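Local coordinates for protein 3-oxo-tetronate kinase (PDB 1YZY) that catalyses the ATP-dependent phosphorylation of 3-oxo-tetronate to 3-oxo-tetronate 4-phosphate, at residues A16-E21 / P113-N118; D42-S47 / N72-F77; F108-P113 / E181-L186; E209-F214 / A225-R230. All blocks are in the same frame, centred on the assembly; numbering follows the deposited sequence.

Interaction 1 of 4, residues A16-E21 / P113-N118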
loop_
_atom_site.group_PDB
_atom_site.type_symbol
_atom_site.label_atom_id
_atom_site.label_comp_id
_atom_site.label_asym_id
_atom_site.label_seq_id
_atom_site.Cartn_x
_atom_site.Cartn_y
_atom_site.Cartn_z
ATOM N N ALA A 16 -0.754 -5.332 -1.065
ATOM C CA ALA A 16 -0.159 -5.617 -2.372
ATOM C C ALA A 16 1.228 -6.234 -2.224
ATOM O O ALA A 16 1.601 -7.119 -2.997
ATOM C CB ALA A 16 -0.098 -4.353 -3.220
ATOM N N SER A 17 2.004 -5.732 -1.269
ATOM C CA SER A 17 3.328 -6.282 -0.998
ATOM C C SER A 17 3.151 -7.697 -0.449
ATOM O O SER A 17 3.920 -8.598 -0.777
ATOM C CB SER A 17 4.071 -5.431 0.031
ATOM O OG SER A 17 4.998 -4.555 -0.595
ATOM N N PHE A 18 2.145 -7.874 0.404
ATOM C CA PHE A 18 1.863 -9.176 0.987
ATOM C C PHE A 18 1.503 -10.206 -0.064
ATOM O O PHE A 18 1.945 -11.347 0.007
ATOM C CB PHE A 18 0.758 -9.080 2.048
ATOM C CG PHE A 18 1.286 -8.925 3.443
ATOM C CD1 PHE A 18 2.167 -9.865 3.969
ATOM C CD2 PHE A 18 0.927 -7.835 4.224
ATOM C CE1 PHE A 18 2.687 -9.726 5.251
ATOM C CE2 PHE A 18 1.440 -7.679 5.519
ATOM C CZ PHE A 18 2.323 -8.629 6.031
ATOM N N LEU A 19 0.703 -9.808 -1.043
ATOM C CA LEU A 19 0.311 -10.722 -2.101
ATOM C C LEU A 19 1.519 -11.163 -2.916
ATOM O O LEU A 19 1.601 -12.319 -3.328
ATOM C CB LEU A 19 -0.737 -10.074 -3.008
ATOM C CG LEU A 19 -2.048 -9.683 -2.315
ATOM C CD1 LEU A 19 -2.975 -8.997 -3.307
ATOM C CD2 LEU A 19 -2.723 -10.915 -1.718
ATOM N N VAL A 20 2.458 -10.241 -3.123
ATOM C CA VAL A 20 3.680 -10.503 -3.895
ATOM C C VAL A 20 4.691 -11.347 -3.109
ATOM O O VAL A 20 5.351 -12.225 -3.664
ATOM C CB VAL A 20 4.348 -9.164 -4.362
ATOM C CG1 VAL A 20 5.748 -9.413 -4.936
ATOM C CG2 VAL A 20 3.487 -8.505 -5.420
ATOM N N GLU A 21 4.859 -11.021 -1.834
ATOM C CA GLU A 21 5.765 -11.743 -0.961
ATOM C C GLU A 21 5.267 -13.170 -0.706
ATOM O O GLU A 21 5.939 -13.969 -0.047
ATOM C CB GLU A 21 5.928 -10.983 0.359
ATOM C CG GLU A 21 6.741 -9.704 0.218
ATOM C CD GLU A 21 8.119 -9.954 -0.389
ATOM O OE1 GLU A 21 9.069 -10.218 0.374
ATOM O OE2 GLU A 21 8.253 -9.893 -1.625
ATOM N N PRO A 113 -9.678 -8.386 10.633
ATOM C CA PRO A 113 -8.586 -7.414 10.561
ATOM C C PRO A 113 -7.330 -7.884 11.294
ATOM O O PRO A 113 -6.520 -7.089 11.769
ATOM C CB PRO A 113 -9.112 -6.262 11.422
ATOM C CG PRO A 113 -10.041 -6.931 12.382
ATOM C CD PRO A 113 -10.763 -7.873 11.488
ATOM N N ALA A 114 -7.172 -9.199 11.383
ATOM C CA ALA A 114 -6.137 -9.907 12.126
ATOM C C ALA A 114 -4.882 -10.335 11.369
ATOM O O ALA A 114 -4.917 -10.715 10.202
ATOM C CB ALA A 114 -6.631 -11.079 12.990
ATOM N N LEU A 115 -3.782 -10.297 12.116
ATOM C CA LEU A 115 -2.444 -10.711 11.715
ATOM C C LEU A 115 -1.636 -10.797 13.008
ATOM O O LEU A 115 -0.878 -9.904 13.380
ATOM C CB LEU A 115 -1.785 -9.724 10.754
ATOM C CG LEU A 115 -0.427 -10.200 10.225
ATOM C CD1 LEU A 115 -0.519 -11.645 9.753
ATOM C CD2 LEU A 115 0.027 -9.291 9.088
ATOM N N PRO A 116 -1.854 -11.861 13.792
ATOM C CA PRO A 116 -1.243 -12.091 15.100
ATOM C C PRO A 116 0.241 -11.830 15.207
ATOM O O PRO A 116 0.709 -11.373 16.250
ATOM C CB PRO A 116 -1.579 -13.557 15.372
ATOM C CG PRO A 116 -2.897 -13.710 14.706
ATOM C CD PRO A 116 -2.630 -13.044 13.384
ATOM N N VAL A 117 0.990 -12.142 14.154
ATOM C CA VAL A 117 2.434 -11.932 14.191
ATOM C C VAL A 117 2.756 -10.442 14.283
ATOM O O VAL A 117 3.746 -10.044 14.905
ATOM C CB VAL A 117 3.139 -12.591 12.974
ATOM C CG1 VAL A 117 2.943 -11.757 11.706
ATOM C CG2 VAL A 117 4.612 -12.830 13.282
ATOM N N ASN A 118 1.873 -9.623 13.721
ATOM C CA ASN A 118 2.048 -8.181 13.749
ATOM C C ASN A 118 1.178 -7.499 14.801
ATOM O O ASN A 118 0.751 -6.358 14.637
ATOM C CB ASN A 118 1.834 -7.592 12.354
ATOM C CG ASN A 118 2.977 -7.935 11.402
ATOM O OD1 ASN A 118 4.121 -8.138 11.830
ATOM N ND2 ASN A 118 2.677 -7.997 10.109
#
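Phe18 and Leu115 make the close part of this small contact, which buries only 72 Å² in all. The two side chains approach from opposite directions, and the far end of the ring does the touching: Phe18 CZ lies 3.9 Å from Leu115 CD2. The neighbouring ring atom Phe18 CE2 is 4.2 Å from the same methyl, which therefore sits beside one corner of the ring, obliquely to its plane. With CG anti to the backbone N (chi1 -175°) Leu115 reaches out toward the helix, and chi2 of 47° leaves CD2 as the methyl nearest the ring. The backbones stay well apart, with 11.7 Å between the CA atoms of Phe18 and Leu115, so side chains alone span the interval. Phe18 projects from near the end of helix 9-20, in the part of the sugar-binding N-terminal domain where that helix runs beside helix 221-232; its ring also touches Ser221 and Ala225 there. Across from it, residues 113-118 belong to the loop between strands 109-111 and 120-123, so the contact joins helix 9-20 to the connection between two strands. The solvent side is looser. Here exposed Asn118 brings ND2 to 4.1 Å from Phe18 CZ, near the ring plane and at its edge, with amide and ring planes 45° apart; this is van der Waals contact without a hydrogen bond. Backbone bonds hold this loop where the amide's touch on the ring does not: Asn118 N donates to Leu115 O at 2.8 Å, closing the short 3-10 segment 116-117, and Val117 N is bonded to the side chain of Asn201.

Interaction 2 of 4, residues D42-S47 / N72-F77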
loop_
_atom_site.group_PDB
_atom_site.type_symbol
_atom_site.label_atom_id
_atom_site.label_comp_id
_atom_site.label_asym_id
_atom_site.label_seq_id
_atom_site.Cartn_x
_atom_site.Cartn_y
_atom_site.Cartn_z
ATOM N N ASP A 42 -2.077 -12.058 -11.391
ATOM C CA ASP A 42 -2.815 -12.888 -10.445
ATOM C C ASP A 42 -3.726 -12.074 -9.538
ATOM O O ASP A 42 -4.760 -12.567 -9.089
ATOM C CB ASP A 42 -1.850 -13.686 -9.560
ATOM C CG ASP A 42 -0.949 -14.605 -10.345
ATOM O OD1 ASP A 42 -1.417 -15.212 -11.336
ATOM O OD2 ASP A 42 0.232 -14.731 -9.954
ATOM N N ALA A 43 -3.311 -10.849 -9.231
ATOM C CA ALA A 43 -4.080 -9.968 -8.357
ATOM C C ALA A 43 -3.995 -8.492 -8.759
ATOM O O ALA A 43 -2.955 -8.014 -9.213
ATOM C CB ALA A 43 -3.612 -10.141 -6.902
ATOM N N ILE A 44 -5.107 -7.784 -8.623
ATOM C CA ILE A 44 -5.136 -6.364 -8.923
ATOM C C ILE A 44 -5.734 -5.676 -7.711
ATOM O O ILE A 44 -6.817 -6.037 -7.269
ATOM C CB ILE A 44 -6.006 -6.035 -10.149
ATOM C CG1 ILE A 44 -5.519 -6.812 -11.374
ATOM C CG2 ILE A 44 -5.948 -4.535 -10.437
ATOM C CD1 ILE A 44 -6.444 -6.710 -12.569
ATOM N N VAL A 45 -4.995 -4.727 -7.147
ATOM C CA VAL A 45 -5.439 -3.968 -5.991
ATOM C C VAL A 45 -5.800 -2.532 -6.403
ATOM O O VAL A 45 -4.990 -1.845 -7.016
ATOM C CB VAL A 45 -4.313 -3.868 -4.932
ATOM C CG1 VAL A 45 -4.809 -3.133 -3.700
ATOM C CG2 VAL A 45 -3.800 -5.244 -4.555
ATOM N N ILE A 46 -7.014 -2.086 -6.096
ATOM C CA ILE A 46 -7.409 -0.710 -6.407
ATOM C C ILE A 46 -7.434 0.107 -5.117
ATOM O O ILE A 46 -8.158 -0.207 -4.181
ATOM C CB ILE A 46 -8.781 -0.623 -7.131
ATOM C CG1 ILE A 46 -8.666 -1.221 -8.530
ATOM C CG2 ILE A 46 -9.243 0.844 -7.242
ATOM C CD1 ILE A 46 -9.942 -1.146 -9.325
ATOM N N SER A 47 -6.570 1.113 -5.065
ATOM C CA SER A 47 -6.428 2.012 -3.926
ATOM C C SER A 47 -7.428 3.169 -3.989
ATOM O O SER A 47 -7.489 3.900 -4.987
ATOM C CB SER A 47 -4.986 2.545 -3.889
ATOM O OG SER A 47 -4.911 3.893 -3.459
ATOM N N ASN A 72 -11.982 -6.673 -15.923
ATOM C CA ASN A 72 -10.607 -7.050 -16.198
ATOM C C ASN A 72 -10.145 -8.431 -15.728
ATOM O O ASN A 72 -8.961 -8.640 -15.454
ATOM C CB ASN A 72 -9.655 -5.934 -15.766
ATOM C CG ASN A 72 -9.588 -4.811 -16.801
ATOM O OD1 ASN A 72 -8.830 -4.892 -17.769
ATOM N ND2 ASN A 72 -10.427 -3.791 -16.634
ATOM N N GLY A 73 -11.083 -9.375 -15.669
ATOM C CA GLY A 73 -10.759 -10.745 -15.295
ATOM C C GLY A 73 -10.845 -11.151 -13.854
ATOM O O GLY A 73 -10.788 -12.359 -13.626
ATOM N N CYS A 74 -11.004 -10.287 -12.851
ATOM C CA CYS A 74 -11.136 -10.813 -11.500
ATOM C C CYS A 74 -12.386 -11.638 -11.182
ATOM O O CYS A 74 -13.500 -11.247 -11.548
ATOM C CB CYS A 74 -11.038 -9.613 -10.562
ATOM S SG CYS A 74 -9.457 -8.721 -10.634
ATOM N N THR A 75 -12.202 -12.781 -10.519
ATOM C CA THR A 75 -13.331 -13.642 -10.164
ATOM C C THR A 75 -13.574 -13.745 -8.661
ATOM O O THR A 75 -14.627 -14.224 -8.228
ATOM C CB THR A 75 -13.231 -15.070 -10.794
ATOM O OG1 THR A 75 -12.061 -15.756 -10.324
ATOM C CG2 THR A 75 -13.185 -14.978 -12.307
ATOM N N GLN A 76 -12.610 -13.289 -7.865
ATOM C CA GLN A 76 -12.751 -13.320 -6.417
ATOM C C GLN A 76 -12.431 -11.933 -5.892
ATOM O O GLN A 76 -11.442 -11.337 -6.298
ATOM C CB GLN A 76 -11.821 -14.365 -5.794
ATOM C CG GLN A 76 -11.956 -14.441 -4.277
ATOM C CD GLN A 76 -11.256 -15.637 -3.666
ATOM O OE1 GLN A 76 -10.202 -16.074 -4.134
ATOM N NE2 GLN A 76 -11.830 -16.163 -2.593
ATOM N N PHE A 77 -13.238 -11.434 -4.962
ATOM C CA PHE A 77 -13.033 -10.091 -4.444
ATOM C C PHE A 77 -12.679 -10.001 -2.979
ATOM O O PHE A 77 -13.143 -10.801 -2.166
ATOM C CB PHE A 77 -14.242 -9.232 -4.789
ATOM C CG PHE A 77 -14.591 -9.288 -6.244
ATOM C CD1 PHE A 77 -14.017 -8.392 -7.145
ATOM C CD2 PHE A 77 -15.394 -10.316 -6.734
ATOM C CE1 PHE A 77 -14.228 -8.526 -8.511
ATOM C CE2 PHE A 77 -15.611 -10.461 -8.099
ATOM C CZ PHE A 77 -15.024 -9.564 -8.990
#
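The flat group that Ile44 meets is the backbone carbonyl of Asn72, whose O lies 4.3 Å from Ile44 CD1, while the side-chain amide of Asn72 stays slightly farther from the strand and is engaged elsewhere. At that amide's ends, OD1 accepts a hydrogen bond from Leu37 N and ND2 makes a weak one to Trp68 O, two bonds that limit its rotation. The main apolar touch is between Ile44 CD1 and Cys74 SG, 4.1 Å apart. Ile44 reaches both partners with the end of its longer branch: CG1 is anti to the carbonyl carbon (chi1 -57°), and the chain then extends to CD1. No hydrogen bond crosses between the segments, and the 104 Å² they bury comes from Ile44, Asn72 and Cys74. Trp68 and Leu69 of helix 55-71 also pack on Ile44, so the Ile44 side chain lies at the junction of helix and strand. Gly73, with phi 92°, lets the chain turn there: Cys74 N bonds to Leu69 O and Gly73 N to Lys70 O. This is a Schellman motif closing helix 55-71, with its glycine at C-prime, and it directs Cys74 toward strand 43-47 before the chain enters strand 77-80 of the alpha/beta sugar-binding domain.

Interaction 3 of 4, residues F108-P113 / E181-L186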
loop_
_atom_site.group_PDB
_atom_site.type_symbol
_atom_site.label_atom_id
_atom_site.label_comp_id
_atom_site.label_asym_id
_atom_site.label_seq_id
_atom_site.Cartn_x
_atom_site.Cartn_y
_atom_site.Cartn_z
ATOM N N PHE A 108 -23.318 -13.847 2.317
ATOM C CA PHE A 108 -22.470 -14.161 3.460
ATOM C C PHE A 108 -21.004 -13.884 3.142
ATOM O O PHE A 108 -20.558 -14.100 2.015
ATOM C CB PHE A 108 -22.655 -15.639 3.868
ATOM C CG PHE A 108 -21.989 -16.005 5.171
ATOM C CD1 PHE A 108 -22.432 -15.459 6.374
ATOM C CD2 PHE A 108 -20.912 -16.880 5.196
ATOM C CE1 PHE A 108 -21.808 -15.777 7.578
ATOM C CE2 PHE A 108 -20.279 -17.205 6.404
ATOM C CZ PHE A 108 -20.729 -16.651 7.591
ATOM N N THR A 109 -20.260 -13.418 4.138
ATOM C CA THR A 109 -18.835 -13.137 3.976
ATOM C C THR A 109 -18.186 -13.154 5.358
ATOM O O THR A 109 -18.889 -13.261 6.361
ATOM C CB THR A 109 -18.598 -11.750 3.285
ATOM O OG1 THR A 109 -17.213 -11.610 2.931
ATOM C CG2 THR A 109 -18.986 -10.593 4.212
ATOM N N VAL A 110 -16.855 -13.084 5.406
ATOM C CA VAL A 110 -16.107 -13.070 6.671
ATOM C C VAL A 110 -15.486 -11.706 6.981
ATOM O O VAL A 110 -15.269 -10.889 6.091
ATOM C CB VAL A 110 -14.977 -14.135 6.695
ATOM C CG1 VAL A 110 -15.549 -15.502 6.392
ATOM C CG2 VAL A 110 -13.871 -13.777 5.703
ATOM N N ILE A 111 -15.173 -11.493 8.251
ATOM C CA ILE A 111 -14.580 -10.247 8.711
ATOM C C ILE A 111 -13.359 -10.589 9.548
ATOM O O ILE A 111 -13.465 -11.348 10.512
ATOM C CB ILE A 111 -15.596 -9.461 9.579
ATOM C CG1 ILE A 111 -16.755 -8.975 8.710
ATOM C CG2 ILE A 111 -14.917 -8.343 10.358
ATOM C CD1 ILE A 111 -17.839 -8.312 9.493
ATOM N N THR A 112 -12.200 -10.054 9.185
ATOM C CA THR A 112 -10.996 -10.317 9.956
ATOM C C THR A 112 -9.831 -9.369 9.738
ATOM O O THR A 112 -9.139 -9.442 8.730
ATOM C CB THR A 112 -10.496 -11.785 9.795
ATOM O OG1 THR A 112 -9.254 -11.950 10.495
ATOM C CG2 THR A 112 -10.303 -12.150 8.329
ATOM N N PRO A 113 -9.678 -8.386 10.633
ATOM C CA PRO A 113 -8.586 -7.414 10.561
ATOM C C PRO A 113 -7.330 -7.884 11.294
ATOM O O PRO A 113 -6.520 -7.089 11.769
ATOM C CB PRO A 113 -9.112 -6.262 11.422
ATOM C CG PRO A 113 -10.041 -6.931 12.382
ATOM C CD PRO A 113 -10.763 -7.873 11.488
ATOM N N GLU A 181 -18.359 -25.701 8.491
ATOM C CA GLU A 181 -19.535 -26.230 9.153
ATOM C C GLU A 181 -20.085 -25.118 10.043
ATOM O O GLU A 181 -21.294 -24.988 10.200
ATOM C CB GLU A 181 -19.185 -27.482 9.970
ATOM C CG GLU A 181 -18.766 -28.686 9.118
ATOM C CD GLU A 181 -18.445 -29.949 9.939
ATOM O OE1 GLU A 181 -18.358 -29.894 11.192
ATOM O OE2 GLU A 181 -18.276 -31.017 9.308
ATOM N N CYS A 182 -19.196 -24.340 10.650
ATOM C CA CYS A 182 -19.620 -23.221 11.481
ATOM C C CYS A 182 -20.196 -22.118 10.578
ATOM O O CYS A 182 -21.086 -21.384 10.993
ATOM C CB CYS A 182 -18.451 -22.661 12.294
ATOM S SG CYS A 182 -17.833 -23.716 13.646
ATOM N N PHE A 183 -19.632 -21.964 9.377
ATOM C CA PHE A 183 -20.110 -20.975 8.411
ATOM C C PHE A 183 -21.541 -21.344 8.024
ATOM O O PHE A 183 -22.409 -20.476 7.896
ATOM C CB PHE A 183 -19.263 -20.979 7.127
ATOM C CG PHE A 183 -17.938 -20.264 7.238
ATOM C CD1 PHE A 183 -17.672 -19.387 8.276
ATOM C CD2 PHE A 183 -16.951 -20.479 6.279
ATOM C CE1 PHE A 183 -16.440 -18.731 8.363
ATOM C CE2 PHE A 183 -15.717 -19.831 6.357
ATOM C CZ PHE A 183 -15.463 -18.958 7.401
ATOM N N ALA A 184 -21.757 -22.633 7.776
ATOM C CA ALA A 184 -23.068 -23.137 7.394
ATOM C C ALA A 184 -24.079 -22.940 8.521
ATOM O O ALA A 184 -25.272 -22.733 8.280
ATOM C CB ALA A 184 -22.966 -24.605 7.022
ATOM N N GLU A 185 -23.586 -23.023 9.750
ATOM C CA GLU A 185 -24.391 -22.862 10.951
ATOM C C GLU A 185 -24.763 -21.392 11.161
ATOM O O GLU A 185 -25.914 -21.083 11.462
ATOM C CB GLU A 185 -23.604 -23.419 12.144
ATOM C CG GLU A 185 -23.974 -22.887 13.509
ATOM C CD GLU A 185 -22.813 -23.009 14.490
ATOM O OE1 GLU A 185 -21.997 -22.055 14.570
ATOM O OE2 GLU A 185 -22.703 -24.059 15.166
ATOM N N LEU A 186 -23.786 -20.495 11.020
ATOM C CA LEU A 186 -24.023 -19.058 11.181
ATOM C C LEU A 186 -25.017 -18.550 10.133
ATOM O O LEU A 186 -25.853 -17.700 10.433
ATOM C CB LEU A 186 -22.714 -18.270 11.085
ATOM C CG LEU A 186 -21.680 -18.431 12.199
ATOM C CD1 LEU A 186 -20.430 -17.627 11.864
ATOM C CD2 LEU A 186 -22.254 -17.982 13.534
#
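Phe108 and Phe183 supply the aromatic part of this buried contact, an offset edge-to-face pair. Their centroids are 5.8 Å apart and their planes make 65°, with the edge of Phe108 directed at the face of Phe183. Phe108 CE2 is the leading atom, 3.9 Å from Phe183 CD1, which lies near the plane of the Phe108 ring. A chi1 of -171° swings Phe108 out to the helix, where the two side chains run roughly perpendicular. The remaining contacts are aliphatic against aromatic. Val110 CG1 lies 3.6 Å from Phe183 CZ, the opposite end of that ring from its attachment, so the helix phenylalanine meets both strand-side residues. More loosely, Leu186 CB reaches Phe108 CZ at 4.3 Å, one helical turn further on. No hydrogen bond joins the segments; the four touching residues are buried and all have apolar side chains, and together the segments bury 184 Å². Val167 adds to the packing by touching Phe183 and Leu186. Helix 176-188 lies in the connection between strands 164-167 and 193-196, adjacent and parallel, and rests against strand 109-111 as well: a beta-alpha-beta crossover covering a three-stranded parallel sheet.

Interaction 4 of 4, residues E209-F214 / A225-R230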
loop_
_atom_site.group_PDB
_atom_site.type_symbol
_atom_site.label_atom_id
_atom_site.label_comp_id
_atom_site.label_asym_id
_atom_site.label_seq_id
_atom_site.Cartn_x
_atom_site.Cartn_y
_atom_site.Cartn_z
ATOM N N GLU A 209 -7.961 -21.261 3.744
ATOM C CA GLU A 209 -8.384 -22.498 3.104
ATOM C C GLU A 209 -9.908 -22.612 3.112
ATOM O O GLU A 209 -10.512 -23.081 2.145
ATOM C CB GLU A 209 -7.758 -23.685 3.838
ATOM C CG GLU A 209 -7.152 -24.735 2.922
ATOM C CD GLU A 209 -8.047 -25.940 2.740
ATOM O OE1 GLU A 209 -8.120 -26.770 3.675
ATOM O OE2 GLU A 209 -8.669 -26.060 1.662
ATOM N N ALA A 210 -10.520 -22.189 4.215
ATOM C CA ALA A 210 -11.972 -22.239 4.362
ATOM C C ALA A 210 -12.709 -21.307 3.376
ATOM O O ALA A 210 -13.749 -21.673 2.821
ATOM C CB ALA A 210 -12.355 -21.915 5.813
ATOM N N VAL A 211 -12.167 -20.106 3.171
ATOM C CA VAL A 211 -12.763 -19.127 2.265
ATOM C C VAL A 211 -12.267 -19.227 0.816
ATOM O O VAL A 211 -12.407 -18.283 0.040
ATOM C CB VAL A 211 -12.525 -17.680 2.769
ATOM C CG1 VAL A 211 -13.194 -17.468 4.117
ATOM C CG2 VAL A 211 -11.045 -17.387 2.859
ATOM N N ALA A 212 -11.742 -20.383 0.439
ATOM C CA ALA A 212 -11.216 -20.601 -0.906
ATOM C C ALA A 212 -12.219 -20.450 -2.051
ATOM O O ALA A 212 -11.823 -20.296 -3.207
ATOM C CB ALA A 212 -10.569 -21.964 -0.980
ATOM N N ASP A 213 -13.507 -20.576 -1.755
ATOM C CA ASP A 213 -14.528 -20.463 -2.790
ATOM C C ASP A 213 -15.495 -19.306 -2.588
ATOM O O ASP A 213 -16.494 -19.200 -3.305
ATOM C CB ASP A 213 -15.304 -21.776 -2.930
ATOM C CG ASP A 213 -14.457 -22.894 -3.509
ATOM O OD1 ASP A 213 -13.876 -22.704 -4.602
ATOM O OD2 ASP A 213 -14.368 -23.965 -2.870
ATOM N N PHE A 214 -15.237 -18.488 -1.570
ATOM C CA PHE A 214 -16.057 -17.317 -1.292
ATOM C C PHE A 214 -15.887 -16.310 -2.438
ATOM O O PHE A 214 -14.770 -16.042 -2.875
ATOM C CB PHE A 214 -15.612 -16.652 0.011
ATOM C CG PHE A 214 -16.304 -17.171 1.238
ATOM C CD1 PHE A 214 -16.436 -18.540 1.461
ATOM C CD2 PHE A 214 -16.783 -16.287 2.197
ATOM C CE1 PHE A 214 -17.031 -19.014 2.628
ATOM C CE2 PHE A 214 -17.379 -16.753 3.367
ATOM C CZ PHE A 214 -17.502 -18.118 3.583
ATOM N N ALA A 225 -2.798 -12.229 2.771
ATOM C CA ALA A 225 -1.462 -12.826 2.698
ATOM C C ALA A 225 -1.533 -14.349 2.632
ATOM O O ALA A 225 -0.849 -14.984 1.821
ATOM C CB ALA A 225 -0.651 -12.409 3.899
ATOM N N TYR A 226 -2.342 -14.937 3.509
ATOM C CA TYR A 226 -2.489 -16.381 3.540
ATOM C C TYR A 226 -3.263 -16.922 2.362
ATOM O O TYR A 226 -3.105 -18.092 1.999
ATOM C CB TYR A 226 -3.053 -16.846 4.881
ATOM C CG TYR A 226 -1.958 -16.908 5.916
ATOM C CD1 TYR A 226 -1.708 -15.834 6.760
ATOM C CD2 TYR A 226 -1.097 -17.999 5.971
ATOM C CE1 TYR A 226 -0.620 -15.840 7.632
ATOM C CE2 TYR A 226 -0.005 -18.012 6.832
ATOM C CZ TYR A 226 0.228 -16.932 7.657
ATOM O OH TYR A 226 1.319 -16.945 8.504
ATOM N N MET A 227 -4.101 -16.076 1.767
ATOM C CA MET A 227 -4.859 -16.463 0.577
ATOM C C MET A 227 -3.903 -16.511 -0.617
ATOM O O MET A 227 -4.074 -17.312 -1.533
ATOM C CB MET A 227 -5.985 -15.467 0.307
ATOM C CG MET A 227 -7.058 -15.464 1.370
ATOM S SD MET A 227 -8.406 -14.381 0.927
ATOM C CE MET A 227 -9.255 -15.399 -0.261
ATOM N N ALA A 228 -2.939 -15.600 -0.631
ATOM C CA ALA A 228 -1.926 -15.554 -1.678
ATOM C C ALA A 228 -1.024 -16.787 -1.529
ATOM O O ALA A 228 -0.738 -17.475 -2.503
ATOM C CB ALA A 228 -1.100 -14.283 -1.541
ATOM N N ALA A 229 -0.593 -17.061 -0.298
ATOM C CA ALA A 229 0.262 -18.215 -0.023
ATOM C C ALA A 229 -0.413 -19.523 -0.420
ATOM O O ALA A 229 0.256 -20.454 -0.864
ATOM C CB ALA A 229 0.674 -18.254 1.455
ATOM N N ARG A 230 -1.725 -19.625 -0.225
ATOM C CA ARG A 230 -2.423 -20.856 -0.600
ATOM C C ARG A 230 -2.498 -20.964 -2.122
ATOM O O ARG A 230 -2.190 -22.012 -2.692
ATOM C CB ARG A 230 -3.838 -20.910 -0.005
ATOM C CG ARG A 230 -4.468 -22.307 -0.074
ATOM C CD ARG A 230 -5.954 -22.316 0.276
ATOM N NE ARG A 230 -6.756 -21.713 -0.781
ATOM C CZ ARG A 230 -7.310 -22.385 -1.785
ATOM N NH1 ARG A 230 -7.171 -23.701 -1.880
ATOM N NH2 ARG A 230 -7.974 -21.728 -2.724
#
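Glu209 and Arg230 mark the nearest approach of the backbones, 7.2 Å between CA atoms, at the point where helix 202-210 gives way to a type I turn from Val211 to Phe214 while the opposing segment remains helical. Arg230 carries much of the contact with its aliphatic part as well as its flat end. Its CD lies 3.7 Å from Glu209 CA and 3.8 Å from Glu209 CG, the two side chains crossing at about a right angle. A bend at chi3 (72°) then turns the guanidinium over the turn, so that the methyl of Ala212 lies over one face, displaced toward the rim. Ala212 CB is 3.4 Å from Arg230 CZ; its still shorter approach to NH2 makes the exact fit there doubtful. Deeper in, Val211 CG2 meets the terminal methyl of Met227, CE, at 4.1 Å. The other branch of Val211 is used within the turn, CG1 standing 4.1 Å above the centre of the Phe214 ring. Between the exposed charges, Glu209 OE2 and Arg230 NH1 are 4.5 Å apart, but the oxygen sits off the guanidinium plane, so no N-H is aimed at it. Without a hydrogen bond or salt bridge between them, the segments meet by van der Waals packing, to which the opposite charges probably add a modest, undirected attraction at the protein surface.

Overall arrangement
All four contacts lie in the sugar-binding domain, away from the probable ATP-binding residues of the C-terminal domain. Interactions 2 and 3 are buried and largely apolar, each setting a helix or its end against a strand, though the first uses aliphatic and sulfur atoms beside a backbone carbonyl and the second aromatic rings. Interactions 1 and 4 are partly buried, and polar side chains enter at their exposed margins. Their helices 9-20 and 221-232 pack together through Leu19 and Ala228, and Leu19 also touches Ala43 of interaction 2. Gln76 of interaction 2 probably hydrogen-bonds through NE2 to Phe214 O of interaction 4, whose Phe214 ring in turn packs on Phe183 of interaction 3.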